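Local structure of tryptophan--tRNA ligase (Campylobacter jejuni subsp. jejuni, 3TZL) at residues B[201-205]-B[280-284]; B[94-98]-B[162-167]; B[216-220]-B[234-238]. The protein probably catalyses the ATP-dependent attachment of tryptophan to tRNA(Trp), working as a homodimeric class I aminoacyl-tRNA synthetase. All blocks are in the same frame, centred on the assembly; numbering follows the deposited sequence.

Interaction 1: residues B[201-205]-B[280-284]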
loop_
_atom_site.group_PDB
_atom_site.type_symbol
_atom_site.label_atom_id
_atom_site.label_comp_id
_atom_site.label_asym_id
_atom_site.label_seq_id
_atom_site.Cartn_x
_atom_site.Cartn_y
_atom_site.Cartn_z
ATOM N N ILE B 201 -29.168 -23.274 -2.515
ATOM C CA ILE B 201 -29.486 -23.603 -3.895
ATOM C C ILE B 201 -28.665 -22.656 -4.761
ATOM O O ILE B 201 -28.867 -21.438 -4.730
ATOM C CB ILE B 201 -30.973 -23.456 -4.184
ATOM C CG1 ILE B 201 -31.748 -24.576 -3.498
ATOM C CG2 ILE B 201 -31.240 -23.506 -5.685
ATOM C CD1 ILE B 201 -33.238 -24.372 -3.528
ATOM N N ASP B 202 -27.717 -23.226 -5.500
ATOM C CA ASP B 202 -26.737 -22.447 -6.251
ATOM C C ASP B 202 -27.252 -22.031 -7.630
ATOM O O ASP B 202 -28.116 -22.690 -8.221
ATOM C CB ASP B 202 -25.412 -23.216 -6.372
ATOM C CG ASP B 202 -24.824 -23.585 -5.012
ATOM O OD1 ASP B 202 -25.040 -22.842 -4.037
ATOM O OD2 ASP B 202 -24.153 -24.632 -4.915
ATOM N N ILE B 203 -26.708 -20.924 -8.123
ATOM C CA ILE B 203 -27.161 -20.304 -9.359
ATOM C C ILE B 203 -26.435 -20.865 -10.564
ATOM O O ILE B 203 -27.034 -21.080 -11.612
ATOM C CB ILE B 203 -26.892 -18.798 -9.323
ATOM C CG1 ILE B 203 -27.739 -18.147 -8.230
ATOM C CG2 ILE B 203 -27.169 -18.170 -10.675
ATOM C CD1 ILE B 203 -27.487 -16.667 -8.075
ATOM N N PHE B 204 -25.136 -21.090 -10.408
ATOM C CA PHE B 204 -24.289 -21.463 -11.522
ATOM C C PHE B 204 -23.759 -22.889 -11.400
ATOM O O PHE B 204 -22.593 -23.149 -11.655
ATOM C CB PHE B 204 -23.140 -20.457 -11.670
ATOM C CG PHE B 204 -23.610 -19.058 -11.951
ATOM C CD1 PHE B 204 -24.180 -18.740 -13.173
ATOM C CD2 PHE B 204 -23.501 -18.068 -10.991
ATOM C CE1 PHE B 204 -24.624 -17.457 -13.434
ATOM C CE2 PHE B 204 -23.959 -16.787 -11.243
ATOM C CZ PHE B 204 -24.517 -16.486 -12.472
ATOM N N SER B 205 -24.631 -23.809 -11.022
ATOM C CA SER B 205 -24.252 -25.201 -10.880
ATOM C C SER B 205 -24.712 -25.963 -12.106
ATOM O O SER B 205 -25.375 -25.408 -12.978
ATOM C CB SER B 205 -24.896 -25.781 -9.624
ATOM O OG SER B 205 -26.297 -25.542 -9.619
ATOM N N ALA B 280 -28.726 -16.343 -17.784
ATOM C CA ALA B 280 -27.586 -15.935 -16.982
ATOM C C ALA B 280 -26.472 -16.989 -16.999
ATOM O O ALA B 280 -25.308 -16.655 -17.160
ATOM C CB ALA B 280 -28.031 -15.653 -15.560
ATOM N N ARG B 281 -26.836 -18.256 -16.827
ATOM C CA ARG B 281 -25.871 -19.355 -16.858
ATOM C C ARG B 281 -25.150 -19.453 -18.203
ATOM O O ARG B 281 -23.938 -19.660 -18.247
ATOM C CB ARG B 281 -26.568 -20.684 -16.589
ATOM C CG ARG B 281 -27.112 -20.839 -15.206
ATOM C CD ARG B 281 -27.760 -22.206 -15.061
ATOM N NE ARG B 281 -28.054 -22.510 -13.673
ATOM C CZ ARG B 281 -28.834 -23.511 -13.282
ATOM N NH1 ARG B 281 -29.043 -23.724 -11.987
ATOM N NH2 ARG B 281 -29.406 -24.294 -14.192
ATOM N N GLU B 282 -25.893 -19.307 -19.298
ATOM C CA GLU B 282 -25.291 -19.362 -20.627
ATOM C C GLU B 282 -24.330 -18.208 -20.840
ATOM O O GLU B 282 -23.255 -18.376 -21.423
ATOM C CB GLU B 282 -26.364 -19.330 -21.721
ATOM C CG GLU B 282 -27.244 -20.552 -21.767
ATOM C CD GLU B 282 -28.439 -20.384 -22.718
ATOM O OE1 GLU B 282 -28.520 -19.346 -23.423
ATOM O OE2 GLU B 282 -29.299 -21.296 -22.751
ATOM N N LYS B 283 -24.726 -17.028 -20.374
ATOM C CA LYS B 283 -23.870 -15.853 -20.472
ATOM C C LYS B 283 -22.608 -16.007 -19.592
ATOM O O LYS B 283 -21.480 -15.662 -20.005
ATOM C CB LYS B 283 -24.657 -14.610 -20.077
ATOM C CG LYS B 283 -23.856 -13.329 -20.141
ATOM C CD LYS B 283 -24.771 -12.145 -19.893
ATOM C CE LYS B 283 -23.999 -10.854 -19.691
ATOM N NZ LYS B 283 -24.957 -9.733 -19.442
ATOM N N TYR B 284 -22.813 -16.527 -18.385
ATOM C CA TYR B 284 -21.735 -16.790 -17.446
ATOM C C TYR B 284 -20.672 -17.699 -18.060
ATOM O O TYR B 284 -19.489 -17.341 -18.121
ATOM C CB TYR B 284 -22.330 -17.411 -16.189
ATOM C CG TYR B 284 -21.346 -17.843 -15.117
ATOM C CD1 TYR B 284 -20.784 -16.923 -14.232
ATOM C CD2 TYR B 284 -21.043 -19.185 -14.940
ATOM C CE1 TYR B 284 -19.906 -17.340 -13.213
ATOM C CE2 TYR B 284 -20.173 -19.610 -13.942
ATOM C CZ TYR B 284 -19.615 -18.688 -13.083
ATOM O OH TYR B 284 -18.762 -19.143 -12.111
#
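Phe204 lays its ring almost flat against that of Tyr284 in a face-to-face stack, with the planes inclined by only 19° and the centroids 4.1 Å apart. The overlap runs along the CG-CD1-CE1 side of Phe204 and the CG-CD2 side of Tyr284: Phe204 CD1 rests 3.6 Å from Tyr284 CG, and Phe204 CB lies over the same tyrosine face in a CH-pi contact. The other face of the phenylalanine is covered by CG2 of its chain neighbour Ile203, so the ring is sandwiched between a branched aliphatic group and an aromatic one. At its rim sit the CA of Arg281 and, 3.9 Å from Phe204 CE1, the backbone O of Ala280; a small residue suits this place beside the ring edge.

Arg281 supplies the polar half. Its chain runs extended from CG to NE, carrying the guanidinium along the loop to the carbonyl of Ile203. Arg281 NE donates to Ile203 O over 2.7 Å in a nearly straight bond (172°), with the oxygen lying in the guanidinium plane, and NH1 adds a weak second bond to that oxygen. Ser205 O stands over one guanidinium face, while NH2 is bonded to Asn274.

The loop 201-205 thus lies against helix 278-289. Helix 53-70 packs on both stacked rings, helix 18-30 touches Ile203, and helix 207-215 reaches Arg281 through Leu210.

Interaction 2: residues B[94-98]-B[162-167]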
loop_
_atom_site.group_PDB
_atom_site.type_symbol
_atom_site.label_atom_id
_atom_site.label_comp_id
_atom_site.label_asym_id
_atom_site.label_seq_id
_atom_site.Cartn_x
_atom_site.Cartn_y
_atom_site.Cartn_z
ATOM N N ILE B 94 -0.788 7.182 1.030
ATOM C CA ILE B 94 -1.013 8.552 1.469
ATOM C C ILE B 94 -1.979 8.645 2.658
ATOM O O ILE B 94 -1.683 9.315 3.651
ATOM C CB ILE B 94 -1.456 9.435 0.300
ATOM C CG1 ILE B 94 -0.269 9.659 -0.629
ATOM C CG2 ILE B 94 -1.993 10.769 0.777
ATOM C CD1 ILE B 94 -0.676 9.949 -2.043
ATOM N N LEU B 95 -3.111 7.949 2.578
ATOM C CA LEU B 95 -4.091 7.950 3.669
ATOM C C LEU B 95 -3.521 7.395 4.973
ATOM O O LEU B 95 -3.972 7.763 6.054
ATOM C CB LEU B 95 -5.344 7.158 3.277
ATOM C CG LEU B 95 -6.156 7.696 2.088
ATOM C CD1 LEU B 95 -7.475 6.942 1.946
ATOM C CD2 LEU B 95 -6.421 9.218 2.222
ATOM N N SER B 96 -2.537 6.510 4.880
ATOM C CA SER B 96 -1.961 5.918 6.082
ATOM C C SER B 96 -1.320 6.985 6.955
ATOM O O SER B 96 -1.256 6.841 8.170
ATOM C CB SER B 96 -0.941 4.847 5.733
ATOM O OG SER B 96 -1.591 3.692 5.240
ATOM N N GLN B 97 -0.851 8.056 6.328
ATOM C CA GLN B 97 -0.195 9.131 7.053
ATOM C C GLN B 97 -1.199 9.922 7.862
ATOM O O GLN B 97 -0.831 10.636 8.790
ATOM C CB GLN B 97 0.563 10.046 6.082
ATOM C CG GLN B 97 1.341 9.285 4.986
ATOM C CD GLN B 97 2.198 8.149 5.530
ATOM O OE1 GLN B 97 2.694 8.200 6.661
ATOM N NE2 GLN B 97 2.361 7.106 4.729
ATOM N N PHE B 98 -2.475 9.784 7.508
ATOM C CA PHE B 98 -3.548 10.481 8.192
ATOM C C PHE B 98 -4.394 9.538 9.024
ATOM O O PHE B 98 -5.473 9.899 9.473
ATOM C CB PHE B 98 -4.447 11.188 7.182
ATOM C CG PHE B 98 -3.760 12.271 6.406
ATOM C CD1 PHE B 98 -3.750 13.588 6.876
ATOM C CD2 PHE B 98 -3.167 11.988 5.186
ATOM C CE1 PHE B 98 -3.140 14.596 6.149
ATOM C CE2 PHE B 98 -2.559 12.992 4.440
ATOM C CZ PHE B 98 -2.543 14.299 4.925
ATOM N N LYS B 162 -9.702 14.206 8.533
ATOM C CA LYS B 162 -8.328 14.567 8.855
ATOM C C LYS B 162 -7.618 15.158 7.641
ATOM O O LYS B 162 -6.955 16.191 7.745
ATOM C CB LYS B 162 -7.559 13.365 9.400
ATOM C CG LYS B 162 -6.335 13.756 10.231
ATOM C CD LYS B 162 -5.862 12.597 11.118
ATOM C CE LYS B 162 -4.500 12.860 11.770
ATOM N NZ LYS B 162 -4.518 14.052 12.641
ATOM N N VAL B 163 -7.779 14.517 6.483
ATOM C CA VAL B 163 -7.118 14.981 5.270
ATOM C C VAL B 163 -7.613 16.374 4.881
ATOM O O VAL B 163 -6.812 17.269 4.594
ATOM C CB VAL B 163 -7.298 13.991 4.098
ATOM C CG1 VAL B 163 -6.829 14.615 2.805
ATOM C CG2 VAL B 163 -6.540 12.672 4.363
ATOM N N ASN B 164 -8.935 16.550 4.904
ATOM C CA ASN B 164 -9.558 17.815 4.558
ATOM C C ASN B 164 -9.147 18.918 5.521
ATOM O O ASN B 164 -9.043 20.080 5.137
ATOM C CB ASN B 164 -11.098 17.706 4.570
ATOM C CG ASN B 164 -11.657 16.893 3.400
ATOM O OD1 ASN B 164 -10.938 16.517 2.478
ATOM N ND2 ASN B 164 -12.957 16.629 3.441
ATOM N N ASN B 165 -8.940 18.555 6.782
ATOM C CA ASN B 165 -8.496 19.529 7.776
ATOM C C ASN B 165 -7.104 20.055 7.457
ATOM O O ASN B 165 -6.775 21.193 7.764
ATOM C CB ASN B 165 -8.502 18.924 9.177
ATOM C CG ASN B 165 -9.760 19.243 9.938
ATOM O OD1 ASN B 165 -10.380 20.289 9.727
ATOM N ND2 ASN B 165 -10.151 18.344 10.837
ATOM N N GLU B 166 -6.289 19.215 6.836
ATOM C CA GLU B 166 -4.912 19.583 6.551
ATOM C C GLU B 166 -4.740 20.249 5.179
ATOM O O GLU B 166 -3.920 21.157 5.037
ATOM C CB GLU B 166 -3.998 18.360 6.667
ATOM C CG GLU B 166 -2.530 18.640 6.335
ATOM C CD GLU B 166 -1.815 19.438 7.414
ATOM O OE1 GLU B 166 -2.325 19.501 8.548
ATOM O OE2 GLU B 166 -0.743 19.998 7.128
ATOM N N TRP B 167 -5.534 19.815 4.193
ATOM C CA TRP B 167 -5.292 20.156 2.790
ATOM C C TRP B 167 -6.415 20.946 2.084
ATOM O O TRP B 167 -6.236 21.416 0.960
ATOM C CB TRP B 167 -5.010 18.877 1.999
ATOM C CG TRP B 167 -3.637 18.307 2.158
ATOM C CD1 TRP B 167 -2.540 18.910 2.742
ATOM C CD2 TRP B 167 -3.196 17.026 1.705
ATOM N NE1 TRP B 167 -1.452 18.074 2.676
ATOM C CE2 TRP B 167 -1.826 16.909 2.052
ATOM C CE3 TRP B 167 -3.825 15.958 1.041
ATOM C CZ2 TRP B 167 -1.082 15.771 1.761
ATOM C CZ3 TRP B 167 -3.079 14.828 0.750
ATOM C CH2 TRP B 167 -1.723 14.745 1.110
#
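Phe98 packs its ring against both Val163 and Trp167, offering a face to the first and an edge to the second, and this is the tight part of the contact. CG2 of Val163 sits over the face, 3.7 Å from the Phe98 ring centroid and 3.5 Å from Phe98 CG, in a CH-pi contact. Val163 presents this methyl because CG2 stands beside the backbone N, with CG1 anti to it (chi1 169°). The far edge points at the indole face of Trp167, a T-shaped pair with the planes at 75° and Phe98 CZ 3.8 Å from Trp167 CZ2. A flat aromatic suits this place, since it can take a methyl on a face and meet an indole pi cloud with an edge. Ile94 CG2 meets Trp167 CH2 at the indole rim, 4.0 Å away, and Leu95 CD2 comes up to the same valine methyl.

The solvent side is looser, made by the long, exposed chains of Lys162 and Glu166, whose aliphatic stems and charged ends suit a border. Lys162 lays its methylenes beside the Phe98 carbonyl, Lys162 CD being 3.2 Å from Phe98 O. Glu166 gives only its inner carbons to the phenylalanine edge, with Glu166 CB 3.9 Å from Phe98 CE1; a bend at chi2 leads the carboxylate away. No hydrogen bond crosses between the segments.

Trp167 adds an N-H for the partner subunit, its NE1 bonded to Gln51 O there. The contact joins 94-98 to helix 150-167 within the class I catalytic domain, at the homodimer interface, where Ser96 bonds to His122 of the second subunit.

Interaction 3: residues B[216-220]-B[234-238]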
loop_
_atom_site.group_PDB
_atom_site.type_symbol
_atom_site.label_atom_id
_atom_site.label_comp_id
_atom_site.label_asym_id
_atom_site.label_seq_id
_atom_site.Cartn_x
_atom_site.Cartn_y
_atom_site.Cartn_z
ATOM N N SER B 216 -32.961 -32.262 -1.676
ATOM C CA SER B 216 -32.661 -32.257 -0.253
ATOM C C SER B 216 -33.599 -31.374 0.540
ATOM O O SER B 216 -33.500 -31.320 1.762
ATOM C CB SER B 216 -31.224 -31.785 -0.012
ATOM O OG SER B 216 -31.109 -30.374 -0.164
ATOM N N ILE B 217 -34.498 -30.669 -0.143
ATOM C CA ILE B 217 -35.406 -29.756 0.546
ATOM C C ILE B 217 -36.312 -30.525 1.510
ATOM O O ILE B 217 -36.880 -31.561 1.152
ATOM C CB ILE B 217 -36.260 -28.940 -0.437
ATOM C CG1 ILE B 217 -35.376 -27.990 -1.258
ATOM C CG2 ILE B 217 -37.334 -28.155 0.310
ATOM C CD1 ILE B 217 -36.077 -27.465 -2.530
ATOM N N VAL B 218 -36.416 -30.015 2.735
ATOM C CA VAL B 218 -37.215 -30.635 3.791
ATOM C C VAL B 218 -38.715 -30.492 3.548
ATOM O O VAL B 218 -39.233 -29.372 3.459
ATOM C CB VAL B 218 -36.880 -30.027 5.171
ATOM C CG1 VAL B 218 -37.901 -30.476 6.216
ATOM C CG2 VAL B 218 -35.469 -30.406 5.602
ATOM N N THR B 219 -39.407 -31.627 3.462
ATOM C CA THR B 219 -40.856 -31.638 3.278
ATOM C C THR B 219 -41.601 -32.205 4.499
ATOM O O THR B 219 -40.983 -32.623 5.486
ATOM C CB THR B 219 -41.262 -32.458 2.034
ATOM O OG1 THR B 219 -41.210 -33.859 2.335
ATOM C CG2 THR B 219 -40.339 -32.166 0.867
ATOM N N ASP B 220 -42.933 -32.210 4.419
ATOM C CA ASP B 220 -43.774 -32.792 5.462
ATOM C C ASP B 220 -44.220 -34.178 5.040
ATOM O O ASP B 220 -44.275 -34.489 3.853
ATOM C CB ASP B 220 -45.022 -31.940 5.712
ATOM C CG ASP B 220 -44.698 -30.488 5.990
ATOM O OD1 ASP B 220 -43.566 -30.198 6.437
ATOM O OD2 ASP B 220 -45.583 -29.632 5.759
ATOM N N ASN B 234 -41.310 -25.650 2.309
ATOM C CA ASN B 234 -40.117 -24.966 1.847
ATOM C C ASN B 234 -39.986 -24.991 0.335
ATOM O O ASN B 234 -39.345 -24.118 -0.248
ATOM C CB ASN B 234 -38.868 -25.551 2.505
ATOM C CG ASN B 234 -38.867 -25.362 4.006
ATOM O OD1 ASN B 234 -39.324 -24.335 4.513
ATOM N ND2 ASN B 234 -38.377 -26.360 4.729
ATOM N N ILE B 235 -40.577 -25.993 -0.306
ATOM C CA ILE B 235 -40.607 -25.992 -1.759
ATOM C C ILE B 235 -41.415 -24.768 -2.178
ATOM O O ILE B 235 -40.965 -23.946 -2.963
ATOM C CB ILE B 235 -41.276 -27.254 -2.338
ATOM C CG1 ILE B 235 -40.681 -28.523 -1.732
ATOM C CG2 ILE B 235 -41.131 -27.284 -3.845
ATOM C CD1 ILE B 235 -41.481 -29.760 -2.070
ATOM N N PHE B 236 -42.609 -24.633 -1.623
ATOM C CA PHE B 236 -43.453 -23.507 -1.991
ATOM C C PHE B 236 -42.780 -22.172 -1.668
ATOM O O PHE B 236 -42.724 -21.296 -2.525
ATOM C CB PHE B 236 -44.821 -23.590 -1.332
ATOM C CG PHE B 236 -45.772 -22.534 -1.804
ATOM C CD1 PHE B 236 -46.573 -22.755 -2.917
ATOM C CD2 PHE B 236 -45.864 -21.318 -1.142
ATOM C CE1 PHE B 236 -47.449 -21.781 -3.359
ATOM C CE2 PHE B 236 -46.738 -20.344 -1.579
ATOM C CZ PHE B 236 -47.529 -20.571 -2.688
ATOM N N LYS B 237 -42.262 -22.035 -0.449
ATOM C CA LYS B 237 -41.594 -20.806 -0.030
ATOM C C LYS B 237 -40.465 -20.413 -0.986
ATOM O O LYS B 237 -40.283 -19.235 -1.288
ATOM C CB LYS B 237 -41.031 -20.945 1.381
ATOM C CG LYS B 237 -42.066 -21.010 2.482
ATOM C CD LYS B 237 -41.384 -21.174 3.837
ATOM C CE LYS B 237 -42.335 -20.891 4.993
ATOM N NZ LYS B 237 -43.573 -21.722 4.937
ATOM N N ILE B 238 -39.710 -21.400 -1.459
ATOM C CA ILE B 238 -38.648 -21.139 -2.422
ATOM C C ILE B 238 -39.188 -20.889 -3.839
ATOM O O ILE B 238 -38.669 -20.042 -4.566
ATOM C CB ILE B 238 -37.608 -22.272 -2.438
ATOM C CG1 ILE B 238 -36.898 -22.357 -1.086
ATOM C CG2 ILE B 238 -36.561 -22.048 -3.538
ATOM C CD1 ILE B 238 -36.080 -23.607 -0.936
#
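In the part of the chain that follows the KMSKS region of this class I synthetase, the loop leaving helix 207-215 folds back on the first turn of helix 234-239, and Ile217 makes the largest share of the contact between them. Its two branches go to different partners. Ile217 CG2, which stands anti to the backbone N, reaches Asn234 CB (3.7 Å) and Ile235 CG1 (3.9 Å), while the longer arm ends in Ile217 CD1, which meets Ile238 CD1 tip to tip at 4.2 Å. One beta-branched residue thereby spans a full helical turn, since Asn234 and Ile238 are also linked by the backbone bond from Ile238 N to Asn234 O. Farther along the loop, Thr219 turns its methyl rather than its hydroxyl to the helix, placing Thr219 CG2 4.0 Å from Ile235 CD1.

The polar link is slight. Asn234 ND2 points to Val218 O across 3.4 Å, a weak bond bent to 130° at the hydrogen.

Around this pair, helix 262-276 covers Ile217 with Leu269, and its Lys266 NZ bonds to Ile217 O; Val186 of a nearby loop touches both Asn234 and Ile238. The chemistry therefore implies a joint held mainly by the fit of aliphatic branches: isoleucines suit the buried side, whereas asparagine, at the start of the helix, can still offer an N-H to a loop carbonyl, a long, bent bond that probably contributes little by itself.

How the interactions relate
Interactions 1 and 3 are neighbours, with centres about 21 Å apart: 216-220 with 234-238 is nested inside the loop closed by 201-205 and 280-284, and the two meet where Ile201 CD1 packs on Ile238 CD1 at 3.9 Å. Both lie near the nucleotide site, since the side chain of Asp202 lies about 8 Å from the bound ADP and that of Ile238 about 9 Å. Interaction 2 stands on the opposite side of the chain's centre, its own centre about 44 Å from that of interaction 1 and 54 Å from that of interaction 3. The bound tryptophan lies about 11 Å from the side chain of Leu95.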